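Local coordinates for protein ORC2 (Aeropyrum pernix, PDB 1W5T) that binds DNA and ATP and takes part in regulating DNA replication, as an archaeal Cdc6/Orc-type initiator with an AAA+ ATPase domain and a winged-helix domain, at residues A33-Y38 and K74-A79; T67-T72 and G181-A186. One frame throughout, in Å; residues are numbered along the deposited sequence.

Both contacts use helix 65-82 of the AAA+ domain and are buried and apolar where the segments meet. Contact 1 lies toward the far end of that helix from the nucleotide, where helix 28-43 packs beside it, with charged side chains at the outer margin. Contact 2, about 10 Å away between centres, is closer to the middle of the chain and sets the first turns of the same helix on strand 180-186, next to the bound ANP. Its methyl packing therefore adjoins a polar site of phosphate and ribose bonds. Tyr-38 connects the two contacts: its OH lies 2.6 Å from Phe-182 O, a probable hydrogen bond onto the strand.

Contact 1 (A33-Y38 and K74-A79); sequences ALARIY and KRVSEA
Ala-35 and Val-76 mark the close approach of two helical segments, 33-38 and 74-79, their CA atoms 5.4 Å apart. Such a short spacing suits the small Ala-35, whose CB points at the partner helix. Val-76 does most of the touching: its CG2 lies 3.7 Å from Ala-35 CA and 4.0 Å from Ala-35 CB. This branch stands anti to the carbonyl carbon of Val-76, while CG1 is anti to the backbone N (chi1 172°). Helices 28-43 and 65-82 lie on the same face of the parallel five-stranded sheet of the AAA+ domain, the second being the helix that follows the P-loop. One turn beyond Ala-35, Tyr-38 crosses Val-76 at about a right angle and presents CB to Val-76 CG2 at 4.1 Å; its CD1 is equally near, the methyl meeting the ring obliquely. CG of Tyr-38, anti to the carbonyl carbon (chi1 -63°), points the ring toward strand 180-186. Leu-39 continues the apolar seam against Val-76 and Ala-79. At the outer margin Arg-36 NH2 and Arg-75 NH2 stand 5.5 Å apart, while Arg-75 NH1 makes a long salt bridge of 3.7 Å with Glu-78 OE1.

Contact 2 (T67-T72 and G181-A186); sequences TLAKFT and GFLLVA. With ANP (phosphoaminophosphonic acid-adenylate ester), chain D.
Ala-69 rests its methyl on Leu-183 and Val-185, seating the helix that follows the P-loop (Walker A) on a central strand of the parallel AAA+ sheet. The two strand residues alternate with Leu-184, so their side chains project from the same face toward helix 65-82 while Leu-184 turns to the other. CA atoms of Ala-69 and Leu-183 are 7.0 Å apart, a separation that the small alanine leaves the leucine to bridge. Traced outward, Leu-183 CB lies beside the hydroxyl of Tyr-38, from helix 28-43, and CG comes within 3.4 Å of the same oxygen. There the chain forks. CD2 stays on the Tyr-38 side, whereas CD1, roughly anti to CA (chi2 -156°), reaches the helix and ends 3.5 Å from Ala-69 CB. It is equally close to Ala-69 CA, so the methyl lies against the helix backbone as well as its side chain. Val-185 meets the same alanine through CG2, also 3.5 Å from Ala-69 CB, and its side chain touches the P-loop as well. Ile-54 of the neighbouring strand 51-56 packs on Ala-69 too. One turn after Leu-68, Thr-72 turns its hydroxyl back: OG1 donates to Leu-68 O at 2.7 Å, and the backbone N of Thr-72 reaches that oxygen from the opposite face of the carbonyl plane. At the nucleotide end Thr-67, part of the experimentally established ATP site, holds ANP O1A twice. Its backbone N donates to O1A at 2.8 Å and nearly straight (165°), and its OG1 gives a second bond to O1A while weakly accepting one from the ribose O2' of ANP at 2.9 Å.

Contact 1 (A33-Y38 and K74-A79)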
# COMPACT_ATOMS: atom_id res chain seq x y z
N ALA A 33 -1.59 3.55 18.29
CA ALA A 33 -0.98 4.87 18.25
C ALA A 33 -1.80 5.79 17.40
O ALA A 33 -2.03 6.92 17.81
CB ALA A 33 0.47 4.81 17.71
N LEU A 34 -2.23 5.29 16.24
CA LEU A 34 -3.07 6.02 15.31
C LEU A 34 -4.43 6.27 15.92
O LEU A 34 -4.97 7.36 15.81
CB LEU A 34 -3.28 5.22 14.04
CG LEU A 34 -2.39 5.48 12.85
CD1 LEU A 34 -2.92 4.62 11.71
CD2 LEU A 34 -2.40 6.93 12.47
N ALA A 35 -5.00 5.24 16.53
CA ALA A 35 -6.30 5.39 17.17
C ALA A 35 -6.24 6.48 18.24
O ALA A 35 -7.03 7.40 18.24
CB ALA A 35 -6.75 4.08 17.75
N ARG A 36 -5.23 6.40 19.10
CA ARG A 36 -4.99 7.40 20.16
C ARG A 36 -4.86 8.85 19.70
O ARG A 36 -5.32 9.74 20.39
CB ARG A 36 -3.79 7.01 21.01
CG ARG A 36 -4.13 6.35 22.34
CD ARG A 36 -5.50 6.75 22.99
NE ARG A 36 -6.31 5.54 23.31
CZ ARG A 36 -7.38 5.50 24.11
NH1 ARG A 36 -7.84 6.61 24.70
NH2 ARG A 36 -8.01 4.34 24.31
N ILE A 37 -4.24 9.10 18.54
CA ILE A 37 -4.14 10.49 18.10
C ILE A 37 -5.50 11.05 17.84
O ILE A 37 -5.80 12.16 18.28
CB ILE A 37 -3.27 10.61 16.87
CG1 ILE A 37 -1.83 10.44 17.31
CG2 ILE A 37 -3.49 11.96 16.13
CD1 ILE A 37 -1.06 9.68 16.31
N TYR A 38 -6.35 10.25 17.18
CA TYR A 38 -7.73 10.67 16.97
C TYR A 38 -8.46 10.82 18.28
O TYR A 38 -8.97 11.91 18.55
CB TYR A 38 -8.45 9.73 16.02
CG TYR A 38 -7.85 9.71 14.64
CD1 TYR A 38 -7.18 8.58 14.19
CD2 TYR A 38 -7.95 10.82 13.78
CE1 TYR A 38 -6.60 8.54 12.90
CE2 TYR A 38 -7.38 10.79 12.49
CZ TYR A 38 -6.72 9.65 12.06
OH TYR A 38 -6.19 9.60 10.83
N LYS A 74 -12.08 1.50 12.84
CA LYS A 74 -12.97 0.62 13.59
C LYS A 74 -12.74 0.78 15.09
O LYS A 74 -13.70 1.01 15.84
CB LYS A 74 -12.85 -0.84 13.12
CG LYS A 74 -13.90 -1.78 13.69
CD LYS A 74 -13.70 -3.23 13.14
CE LYS A 74 -12.60 -4.04 13.90
NZ LYS A 74 -12.05 -5.25 13.15
N ARG A 75 -11.49 0.72 15.52
CA ARG A 75 -11.15 0.99 16.93
C ARG A 75 -11.52 2.36 17.45
O ARG A 75 -12.02 2.48 18.55
CB ARG A 75 -9.66 0.68 17.21
CG ARG A 75 -9.38 -0.83 17.08
CD ARG A 75 -9.98 -1.66 18.20
NE ARG A 75 -9.38 -1.25 19.47
CZ ARG A 75 -9.92 -0.54 20.47
NH1 ARG A 75 -11.20 -0.13 20.49
NH2 ARG A 75 -9.13 -0.25 21.51
N VAL A 76 -11.26 3.41 16.68
CA VAL A 76 -11.68 4.75 17.09
C VAL A 76 -13.21 4.73 17.41
O VAL A 76 -13.67 5.14 18.48
CB VAL A 76 -11.31 5.79 16.03
CG1 VAL A 76 -11.90 7.15 16.36
CG2 VAL A 76 -9.79 5.89 15.92
N SER A 77 -13.97 4.19 16.48
CA SER A 77 -15.41 4.03 16.64
C SER A 77 -15.83 3.22 17.89
O SER A 77 -16.71 3.69 18.65
CB SER A 77 -16.00 3.38 15.39
OG SER A 77 -17.35 3.77 15.20
N GLU A 78 -15.25 2.03 18.12
CA GLU A 78 -15.59 1.31 19.35
C GLU A 78 -15.27 2.12 20.62
O GLU A 78 -16.13 2.23 21.51
CB GLU A 78 -15.00 -0.11 19.49
CG GLU A 78 -14.29 -0.72 18.30
CD GLU A 78 -13.75 -2.15 18.56
OE1 GLU A 78 -13.81 -2.62 19.73
OE2 GLU A 78 -13.26 -2.80 17.58
N ALA A 79 -14.06 2.68 20.69
CA ALA A 79 -13.63 3.41 21.89
C ALA A 79 -14.49 4.68 22.12
O ALA A 79 -14.78 5.04 23.28
CB ALA A 79 -12.16 3.75 21.83

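Contact 2 (T67-T72 and G181-A186)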
# COMPACT_ATOMS: atom_id res chain seq x y z
N THR A 67 -5.76 -2.62 5.49
CA THR A 67 -6.17 -3.29 6.73
C THR A 67 -5.90 -2.47 7.98
O THR A 67 -6.75 -2.37 8.82
CB THR A 67 -5.46 -4.65 6.84
OG1 THR A 67 -5.95 -5.49 5.80
CG2 THR A 67 -5.87 -5.40 8.16
N LEU A 68 -4.69 -1.93 8.12
CA LEU A 68 -4.39 -1.07 9.26
C LEU A 68 -5.33 0.12 9.31
O LEU A 68 -5.81 0.49 10.38
CB LEU A 68 -2.96 -0.52 9.18
CG LEU A 68 -2.50 0.34 10.38
CD1 LEU A 68 -2.72 -0.39 11.73
CD2 LEU A 68 -1.02 0.81 10.20
N ALA A 69 -5.59 0.74 8.16
CA ALA A 69 -6.38 1.95 8.17
C ALA A 69 -7.81 1.61 8.59
O ALA A 69 -8.39 2.31 9.42
CB ALA A 69 -6.35 2.63 6.77
N LYS A 70 -8.37 0.53 8.05
CA LYS A 70 -9.75 0.21 8.38
C LYS A 70 -9.86 -0.31 9.77
O LYS A 70 -10.79 0.04 10.47
CB LYS A 70 -10.37 -0.80 7.44
CG LYS A 70 -10.66 -0.29 6.09
CD LYS A 70 -11.06 -1.47 5.22
CE LYS A 70 -11.93 -1.01 4.08
NZ LYS A 70 -11.95 -2.08 3.07
N PHE A 71 -8.90 -1.11 10.21
CA PHE A 71 -8.97 -1.59 11.57
C PHE A 71 -8.92 -0.43 12.56
O PHE A 71 -9.65 -0.45 13.54
CB PHE A 71 -7.86 -2.61 11.86
CG PHE A 71 -7.89 -3.15 13.26
CD1 PHE A 71 -8.68 -4.25 13.57
CD2 PHE A 71 -7.08 -2.60 14.27
CE1 PHE A 71 -8.71 -4.76 14.88
CE2 PHE A 71 -7.07 -3.13 15.58
CZ PHE A 71 -7.91 -4.19 15.89
N THR A 72 -8.07 0.57 12.30
CA THR A 72 -7.85 1.70 13.20
C THR A 72 -9.13 2.53 13.41
O THR A 72 -9.49 2.90 14.55
CB THR A 72 -6.77 2.59 12.58
OG1 THR A 72 -5.52 1.92 12.70
CG2 THR A 72 -6.60 3.85 13.38
N GLY A 181 -12.28 13.98 10.54
CA GLY A 181 -10.85 13.73 10.48
C GLY A 181 -10.53 12.83 9.31
O GLY A 181 -11.42 12.30 8.65
N PHE A 182 -9.24 12.63 9.05
CA PHE A 182 -8.78 11.95 7.87
C PHE A 182 -7.67 10.99 8.14
O PHE A 182 -6.80 11.27 8.92
CB PHE A 182 -8.28 12.96 6.85
CG PHE A 182 -9.36 13.77 6.24
CD1 PHE A 182 -9.60 15.03 6.70
CD2 PHE A 182 -10.12 13.28 5.19
CE1 PHE A 182 -10.59 15.82 6.13
CE2 PHE A 182 -11.14 14.05 4.64
CZ PHE A 182 -11.36 15.33 5.12
N LEU A 183 -7.71 9.86 7.46
CA LEU A 183 -6.63 8.92 7.46
C LEU A 183 -6.31 8.72 5.99
O LEU A 183 -7.12 8.15 5.25
CB LEU A 183 -7.08 7.62 8.09
CG LEU A 183 -6.06 6.83 8.89
CD1 LEU A 183 -6.39 5.38 8.97
CD2 LEU A 183 -4.59 7.04 8.56
N LEU A 184 -5.18 9.25 5.53
CA LEU A 184 -4.81 9.10 4.11
C LEU A 184 -3.99 7.83 4.01
O LEU A 184 -3.20 7.53 4.91
CB LEU A 184 -3.98 10.29 3.65
CG LEU A 184 -4.52 11.69 4.07
CD1 LEU A 184 -3.69 12.88 3.52
CD2 LEU A 184 -5.98 11.85 3.63
N VAL A 185 -4.20 7.05 2.96
CA VAL A 185 -3.36 5.86 2.76
C VAL A 185 -2.76 5.94 1.37
O VAL A 185 -3.54 6.02 0.45
CB VAL A 185 -4.19 4.58 2.88
CG1 VAL A 185 -3.32 3.34 2.67
CG2 VAL A 185 -4.90 4.53 4.23
N ALA A 186 -1.42 5.95 1.26
CA ALA A 186 -0.71 6.11 -0.01
C ALA A 186 0.21 4.93 -0.25
O ALA A 186 0.59 4.26 0.67
CB ALA A 186 0.11 7.38 -0.05
PG ANP D . -1.63 -3.24 -1.84
O1G ANP D . -2.09 -4.15 -3.06
O2G ANP D . -2.65 -2.02 -1.73
O3G ANP D . -0.13 -2.72 -1.98
PB ANP D . -1.98 -3.46 1.12
O1B ANP D . -3.08 -2.34 1.24
O2B ANP D . -0.60 -2.86 1.55
N3B ANP D . -1.88 -4.19 -0.43
PA ANP D . -3.71 -5.17 2.65
O1A ANP D . -4.17 -4.32 3.92
O2A ANP D . -4.85 -5.10 1.54
O3A ANP D . -2.26 -4.72 2.11
O5' ANP D . -3.37 -6.68 3.11
C5' ANP D . -3.10 -7.85 2.33
C4' ANP D . -3.78 -9.01 3.06
O4' ANP D . -3.09 -9.31 4.28
C3' ANP D . -5.20 -8.68 3.50
O3' ANP D . -5.96 -9.86 3.45
C2' ANP D . -5.08 -8.26 4.96
O2' ANP D . -6.25 -8.39 5.77
C1' ANP D . -3.94 -9.16 5.43
N9 ANP D . -3.13 -8.48 6.43
C8 ANP D . -2.16 -7.53 6.16
N7 ANP D . -1.57 -7.08 7.30
C5 ANP D . -2.11 -7.75 8.33
C6 ANP D . -2.03 -7.84 9.82
N6 ANP D . -1.17 -7.09 10.56
N1 ANP D . -2.87 -8.69 10.48
C2 ANP D . -3.75 -9.47 9.86
N3 ANP D . -3.93 -9.46 8.52
C4 ANP D . -3.12 -8.61 7.72